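Local coordinates for protein Alpha/beta hydrolase (Streptomyces albidoflavus, PDB 6KSU) that probably acts as a penicillin-binding-protein-type cyclase that closes non-ribosomal peptides into macrolactams by coupling ends of opposite chirality, at residues H42-A47 / A350-G355; A211-P216 / H245-S250. One frame throughout, in Å; residues are numbered along the deposited sequence.

Contact 1. Residues H42-A47 / A350-G355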
ATOM      1  N   HIS A  42       1.871   1.764  23.508  1.00 36.70           N
ATOM      2  CA  HIS A  42       2.819   1.149  22.574  1.00 32.39           C
ATOM      3  C   HIS A  42       4.095   1.977  22.399  1.00 30.13           C
ATOM      4  O   HIS A  42       4.967   1.603  21.605  1.00 30.10           O
ATOM      5  CB  HIS A  42       2.156   0.900  21.206  1.00 33.45           C
ATOM      6  CG  HIS A  42       0.976  -0.027  21.263  1.00 34.24           C
ATOM      7  ND1 HIS A  42       1.056  -1.306  21.766  1.00 45.18           N
ATOM      8  CD2 HIS A  42      -0.321   0.157  20.921  1.00 34.29           C
ATOM      9  CE1 HIS A  42      -0.136  -1.875  21.722  1.00 40.47           C
ATOM     10  NE2 HIS A  42      -0.991  -1.006  21.217  1.00 36.93           N
ATOM     11  N   ARG A  43       4.225   3.078  23.138  1.00 31.56           N
ATOM     12  CA  ARG A  43       5.401   3.950  23.115  1.00 32.46           C
ATOM     13  C   ARG A  43       5.834   4.321  21.694  1.00 27.23           C
ATOM     14  O   ARG A  43       6.998   4.198  21.304  1.00 21.91           O
ATOM     15  CB  ARG A  43       6.535   3.331  23.922  1.00 35.60           C
ATOM     16  CG  ARG A  43       6.255   3.419  25.422  1.00 40.28           C
ATOM     17  CD  ARG A  43       7.529   3.690  26.226  1.00 50.95           C
ATOM     18  NE  ARG A  43       8.666   2.904  25.752  1.00 48.77           N
ATOM     19  CZ  ARG A  43       8.701   1.576  25.729  1.00 51.07           C
ATOM     20  NH1 ARG A  43       7.667   0.869  26.168  1.00 54.47           N
ATOM     21  NH2 ARG A  43       9.777   0.951  25.271  1.00 50.96           N
ATOM     22  N   VAL A  44       4.867   4.843  20.934  1.00 24.69           N
ATOM     23  CA  VAL A  44       5.144   5.469  19.648  1.00 24.91           C
ATOM     24  C   VAL A  44       5.840   6.807  19.853  1.00 22.60           C
ATOM     25  O   VAL A  44       5.424   7.612  20.695  1.00 22.67           O
ATOM     26  CB  VAL A  44       3.827   5.639  18.879  1.00 26.15           C
ATOM     27  CG1 VAL A  44       4.084   6.286  17.551  1.00 18.03           C
ATOM     28  CG2 VAL A  44       3.168   4.253  18.711  1.00 29.10           C
ATOM     29  N   THR A  45       6.907   7.052  19.080  1.00 21.66           N
ATOM     30  CA  THR A  45       7.620   8.326  19.180  1.00 24.49           C
ATOM     31  C   THR A  45       6.692   9.511  18.945  1.00 24.08           C
ATOM     32  O   THR A  45       6.679  10.468  19.731  1.00 24.16           O
ATOM     33  CB  THR A  45       8.794   8.394  18.200  1.00 25.91           C
ATOM     34  OG1 THR A  45       9.636   7.245  18.371  1.00 18.64           O
ATOM     35  CG2 THR A  45       9.634   9.641  18.497  1.00 24.04           C
ATOM     36  N   GLY A  46       5.912   9.469  17.868  1.00 25.20           N
ATOM     37  CA  GLY A  46       4.994  10.539  17.512  1.00 18.80           C
ATOM     38  C   GLY A  46       3.967  10.002  16.541  1.00 22.37           C
ATOM     39  O   GLY A  46       4.186   8.992  15.859  1.00 21.59           O
ATOM     40  N   ALA A  47       2.821  10.671  16.499  1.00 22.83           N
ATOM     41  CA  ALA A  47       1.746  10.148  15.669  1.00 19.49           C
ATOM     42  C   ALA A  47       0.764  11.259  15.363  1.00 22.91           C
ATOM     43  O   ALA A  47       0.669  12.259  16.085  1.00 23.35           O
ATOM     44  CB  ALA A  47       1.042   8.957  16.351  1.00 20.16           C
ATOM     45  N   ALA A 350       2.472   7.390  11.942  1.00 18.22           N
ATOM     46  CA  ALA A 350       3.276   7.108  13.116  1.00 22.32           C
ATOM     47  C   ALA A 350       4.718   7.014  12.663  1.00 23.74           C
ATOM     48  O   ALA A 350       4.997   6.621  11.530  1.00 27.90           O
ATOM     49  CB  ALA A 350       2.821   5.832  13.837  1.00 17.84           C
ATOM     50  N   ASN A 351       5.631   7.398  13.546  1.00 22.22           N
ATOM     51  CA  ASN A 351       7.035   7.456  13.181  1.00 22.98           C
ATOM     52  C   ASN A 351       7.897   6.588  14.100  1.00 24.87           C
ATOM     53  O   ASN A 351       9.070   6.890  14.316  1.00 21.59           O
ATOM     54  CB  ASN A 351       7.535   8.911  13.125  1.00 20.11           C
ATOM     55  CG  ASN A 351       7.677   9.588  14.511  1.00 24.29           C
ATOM     56  OD1 ASN A 351       6.978   9.250  15.466  1.00 28.48           O
ATOM     57  ND2 ASN A 351       8.569  10.577  14.597  1.00 20.80           N
ATOM     58  N   SER A 352       7.361   5.468  14.587  1.00 24.50           N
ATOM     59  CA  SER A 352       8.214   4.416  15.141  1.00 24.61           C
ATOM     60  C   SER A 352       7.750   3.043  14.644  1.00 26.55           C
ATOM     61  O   SER A 352       6.624   2.875  14.179  1.00 24.66           O
ATOM     62  CB  SER A 352       8.244   4.434  16.672  1.00 21.48           C
ATOM     63  OG  SER A 352       7.030   3.925  17.177  1.00 25.92           O
ATOM     64  N   THR A 353       8.629   2.045  14.769  1.00 23.51           N
ATOM     65  CA  THR A 353       8.276   0.693  14.363  1.00 26.11           C
ATOM     66  C   THR A 353       7.033   0.167  15.080  1.00 27.71           C
ATOM     67  O   THR A 353       6.451  -0.819  14.625  1.00 36.33           O
ATOM     68  CB  THR A 353       9.471  -0.263  14.582  1.00 29.23           C
ATOM     69  OG1 THR A 353      10.026  -0.072  15.888  1.00 31.56           O
ATOM     70  CG2 THR A 353      10.555   0.003  13.561  1.00 28.32           C
ATOM     71  N   ALA A 354       6.584   0.807  16.158  1.00 25.57           N
ATOM     72  CA  ALA A 354       5.362   0.365  16.821  1.00 28.43           C
ATOM     73  C   ALA A 354       4.089   0.864  16.145  1.00 30.08           C
ATOM     74  O   ALA A 354       2.988   0.465  16.559  1.00 26.58           O
ATOM     75  CB  ALA A 354       5.355   0.813  18.284  1.00 30.25           C
ATOM     76  N   GLY A 355       4.207   1.736  15.142  1.00 26.13           N
ATOM     77  CA  GLY A 355       3.072   2.181  14.357  1.00 24.82           C
ATOM     78  C   GLY A 355       2.066   1.107  13.990  1.00 25.84           C
ATOM     79  O   GLY A 355       0.858   1.268  14.208  1.00 25.97           O
TER
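The side-chain amide of Asn351 sits between Thr45 and the backbone of Gly46. Thr45 lies obliquely off one face, its CB 3.4 Å from Asn351 OD1, while the carbonyl of Gly46 lies off the opposite side of the amide plane. Beyond the oxygen end comes Gly46 N, 2.6 Å from Asn351 OD1. Gly46 O is also close, but as two acceptors it and OD1 form no bond. The nitrogen end passes the Thr45 methyl, and ND2 donates to the carbonyls of Glu229 and Leu64, which fixes the rotation of the group. With CG placed between the backbone N and the carbonyl carbon (chi1 72°), the amide folds back over its own residue toward Gly46.

The two segments are also tied through their backbones. Asn351 N donates to Gly46 O over 3.2 Å, with an N-H...O angle of 150°, and Ala350 CA makes a CA-H...O contact with the same oxygen. One step further, Ala47 and Ala350 form an antiparallel non-hydrogen-bonded pair whose methyls share a sheet face.

Val44 fills the apolar side with both branches: CG1 meets Ala350 CB at 3.9 Å, and CG2 reaches Ala354 CB at 4.1 Å. Ser352 OG lies alongside Val44 and accepts from Ala354 N, a weak capping bond at the type I turn (Ser352 to Gly355) that leads into helix 355-365. The Ala354 methyl in turn rests 3.4 Å from His42 O, next to the Schellman motif that ends helix 23-41. Strand 46-53 thus begins beside the end of strand 344-350, the first and last strands of this sheet in chain order, where helices 23-41 and 355-365 pack, the arrangement of the serine beta-lactamase and penicillin-binding-protein fold.

Contact 2. Residues A211-P216 / H245-S250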
ATOM      1  N   ALA A 211       5.800  17.359  -0.128  1.00 24.11           N
ATOM      2  CA  ALA A 211       7.069  16.924   0.417  1.00 24.80           C
ATOM      3  C   ALA A 211       7.312  15.490  -0.037  1.00 24.18           C
ATOM      4  O   ALA A 211       6.371  14.713  -0.250  1.00 18.05           O
ATOM      5  CB  ALA A 211       7.081  17.049   1.944  1.00 21.62           C
ATOM      6  N   PHE A 212       8.587  15.152  -0.202  1.00 21.58           N
ATOM      7  CA  PHE A 212       8.974  13.877  -0.772  1.00 23.15           C
ATOM      8  C   PHE A 212      10.142  13.323   0.021  1.00 24.35           C
ATOM      9  O   PHE A 212      10.930  14.083   0.588  1.00 17.86           O
ATOM     10  CB  PHE A 212       9.374  14.020  -2.243  1.00 22.09           C
ATOM     11  CG  PHE A 212       8.335  14.720  -3.094  1.00 27.20           C
ATOM     12  CD1 PHE A 212       7.351  13.997  -3.753  1.00 23.52           C
ATOM     13  CD2 PHE A 212       8.342  16.107  -3.230  1.00 27.78           C
ATOM     14  CE1 PHE A 212       6.400  14.639  -4.534  1.00 26.95           C
ATOM     15  CE2 PHE A 212       7.396  16.752  -4.003  1.00 23.26           C
ATOM     16  CZ  PHE A 212       6.421  16.013  -4.656  1.00 28.27           C
ATOM     17  N   LEU A 213      10.234  11.984   0.061  1.00 25.66           N
ATOM     18  CA  LEU A 213      11.450  11.322   0.521  1.00 28.12           C
ATOM     19  C   LEU A 213      12.663  11.861  -0.225  1.00 27.89           C
ATOM     20  O   LEU A 213      13.656  12.265   0.385  1.00 28.73           O
ATOM     21  CB  LEU A 213      11.327   9.799   0.340  1.00 23.41           C
ATOM     22  CG  LEU A 213      10.301   9.194   1.293  1.00 24.97           C
ATOM     23  CD1 LEU A 213      10.199   7.645   1.168  1.00 20.91           C
ATOM     24  CD2 LEU A 213      10.674   9.641   2.738  1.00 24.88           C
ATOM     25  N   HIS A 214      12.590  11.895  -1.551  1.00 28.51           N
ATOM     26  CA  HIS A 214      13.649  12.462  -2.379  1.00 28.58           C
ATOM     27  C   HIS A 214      13.040  13.274  -3.501  1.00 30.71           C
ATOM     28  O   HIS A 214      12.207  12.763  -4.261  1.00 32.67           O
ATOM     29  CB  HIS A 214      14.542  11.368  -2.978  1.00 32.68           C
ATOM     30  CG  HIS A 214      15.062  10.395  -1.969  1.00 38.79           C
ATOM     31  ND1 HIS A 214      16.002  10.741  -1.020  1.00 39.65           N
ATOM     32  CD2 HIS A 214      14.779   9.084  -1.764  1.00 35.95           C
ATOM     33  CE1 HIS A 214      16.274   9.684  -0.273  1.00 39.00           C
ATOM     34  NE2 HIS A 214      15.547   8.667  -0.703  1.00 37.65           N
ATOM     35  N   ASP A 215      13.488  14.516  -3.628  1.00 32.19           N
ATOM     36  CA  ASP A 215      13.086  15.392  -4.725  1.00 32.06           C
ATOM     37  C   ASP A 215      14.293  15.660  -5.614  1.00 32.09           C
ATOM     38  O   ASP A 215      15.189  16.431  -5.218  1.00 33.71           O
ATOM     39  CB  ASP A 215      12.506  16.698  -4.179  1.00 27.83           C
ATOM     40  CG  ASP A 215      11.820  17.529  -5.244  1.00 28.90           C
ATOM     41  OD1 ASP A 215      12.033  17.246  -6.437  1.00 27.96           O
ATOM     42  OD2 ASP A 215      11.094  18.497  -4.898  1.00 32.73           O
ATOM     43  N   PRO A 216      14.380  15.058  -6.803  1.00 36.94           N
ATOM     44  CA  PRO A 216      15.549  15.272  -7.672  1.00 34.79           C
ATOM     45  C   PRO A 216      15.520  16.573  -8.460  1.00 32.02           C
ATOM     46  O   PRO A 216      16.438  16.804  -9.253  1.00 37.66           O
ATOM     47  CB  PRO A 216      15.494  14.064  -8.622  1.00 30.87           C
ATOM     48  CG  PRO A 216      14.035  13.745  -8.716  1.00 37.02           C
ATOM     49  CD  PRO A 216      13.399  14.138  -7.401  1.00 33.04           C
ATOM     50  N   HIS A 245      16.539   5.088   7.096  1.00 48.50           N
ATOM     51  CA  HIS A 245      15.935   4.343   6.000  1.00 58.45           C
ATOM     52  C   HIS A 245      16.647   4.715   4.708  1.00 62.51           C
ATOM     53  O   HIS A 245      16.878   5.901   4.439  1.00 62.53           O
ATOM     54  CB  HIS A 245      14.437   4.640   5.877  1.00 55.67           C
ATOM     55  CG  HIS A 245      14.136   6.051   5.467  1.00 60.89           C
ATOM     56  ND1 HIS A 245      13.990   7.077   6.377  1.00 63.38           N
ATOM     57  CD2 HIS A 245      13.973   6.607   4.243  1.00 58.65           C
ATOM     58  CE1 HIS A 245      13.739   8.203   5.732  1.00 64.16           C
ATOM     59  NE2 HIS A 245      13.726   7.946   4.436  1.00 64.13           N
ATOM     60  N   MET A 246      17.020   3.707   3.930  1.00 62.00           N
ATOM     61  CA  MET A 246      17.443   3.907   2.553  1.00 62.36           C
ATOM     62  C   MET A 246      16.228   3.645   1.672  1.00 60.22           C
ATOM     63  O   MET A 246      15.613   2.575   1.752  1.00 60.25           O
ATOM     64  CB  MET A 246      18.610   2.991   2.179  1.00 65.03           C
ATOM     65  CG  MET A 246      19.978   3.686   2.102  1.00 69.96           C
ATOM     66  SD  MET A 246      21.372   2.520   2.169  1.00 88.65           S
ATOM     67  CE  MET A 246      22.734   3.548   1.604  1.00 81.09           C
ATOM     68  N   ALA A 247      15.855   4.639   0.877  1.00 58.73           N
ATOM     69  CA  ALA A 247      14.732   4.526  -0.043  1.00 54.27           C
ATOM     70  C   ALA A 247      15.207   5.010  -1.401  1.00 54.55           C
ATOM     71  O   ALA A 247      15.599   6.174  -1.545  1.00 53.35           O
ATOM     72  CB  ALA A 247      13.527   5.333   0.448  1.00 50.34           C
ATOM     73  N   SER A 248      15.213   4.111  -2.380  1.00 48.03           N
ATOM     74  CA  SER A 248      15.720   4.468  -3.691  1.00 49.03           C
ATOM     75  C   SER A 248      14.850   5.553  -4.322  1.00 50.95           C
ATOM     76  O   SER A 248      13.646   5.641  -4.074  1.00 41.52           O
ATOM     77  CB  SER A 248      15.792   3.237  -4.593  1.00 57.55           C
ATOM     78  OG  SER A 248      14.601   3.069  -5.337  1.00 62.60           O
ATOM     79  N   LEU A 249      15.493   6.395  -5.135  1.00 40.05           N
ATOM     80  CA  LEU A 249      14.803   7.490  -5.803  1.00 41.57           C
ATOM     81  C   LEU A 249      13.672   6.983  -6.694  1.00 35.23           C
ATOM     82  O   LEU A 249      12.586   7.575  -6.726  1.00 30.36           O
ATOM     83  CB  LEU A 249      15.806   8.300  -6.623  1.00 35.50           C
ATOM     84  CG  LEU A 249      15.144   9.406  -7.447  1.00 39.15           C
ATOM     85  CD1 LEU A 249      14.660  10.514  -6.499  1.00 35.22           C
ATOM     86  CD2 LEU A 249      16.059   9.955  -8.545  1.00 35.52           C
ATOM     87  N   SER A 250      13.904   5.884  -7.412  1.00 36.77           N
ATOM     88  CA  SER A 250      12.937   5.373  -8.380  1.00 35.69           C
ATOM     89  C   SER A 250      11.628   4.912  -7.749  1.00 29.38           C
ATOM     90  O   SER A 250      10.646   4.738  -8.471  1.00 28.22           O
ATOM     91  CB  SER A 250      13.560   4.220  -9.162  1.00 33.92           C
ATOM     92  OG  SER A 250      14.151   3.301  -8.264  1.00 41.30           O
TER
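His214 makes the polar link between the two loops, bringing the NE2-CD2 edge of its ring to the carbonyl of Ala247. The acceptor lies at the ring edge, near its plane, and NE2 to Ala247 O measures 2.6 Å. Short as it is, the bond is weak, because the N-H...O angle is only 119°. The oxygen is displaced toward the neighbouring ring carbon, with CD2 of His214 3.0 Å from Ala247 O. The histidine's CG is turned back beside its own backbone N (chi1 -51°), which sends the imidazole across to the other loop. At the backbone end of the same residue, His214 O accepts from the indole nitrogen of Trp195 in helix 194-206. Within 245-250 the hydroxyls of Ser248 and Ser250 are hydrogen-bonded, either one able to donate.

Van der Waals contacts flank the histidine link. On one side Leu213 splits its two methyls: CD1 meets Ala247 CB at 4.1 Å, an apolar pair, whereas CD2 comes obliquely to the ring of His245, 3.9 Å from its NE2. On the other, Leu249 extends its CD1 methyl against His214 CB and the Pro216 ring. Its CG stands opposite the backbone N (chi1 175°), an extension that brings CD1 to 3.6 Å from His214 CB and to 3.9 Å from Pro216 CD; CD2 looks toward Pro216 CB. Leu249 and Pro216 also touch Trp195.

Overall this is surface packing of two irregular loops running in roughly similar directions. Trp195 of helix 194-206 touches both loops, while 211-216 also meets the short strand 258-259, all within the beta-lactamase-like domain.

In the fold
Contact 1 joins residues 303 positions apart and closes a long excursion of the chain; contact 2, whose segments are 29 residues apart, is nested within that loop. Their centres lie 21 Å from each other and their nearest atoms about 9 Å, so they do not touch. A connection nonetheless runs along the chain: the span between 211-216 and 245-250 contains strand 231-232, and His231 donates a hydrogen bond from ND1 to Asn351 O of contact 1. Contact 1 is buried in the sheet region, contact 2 lies at the surface. Neither includes the probable SxxK motif, at the start of helix 85-98, where catalysis is expected in this family.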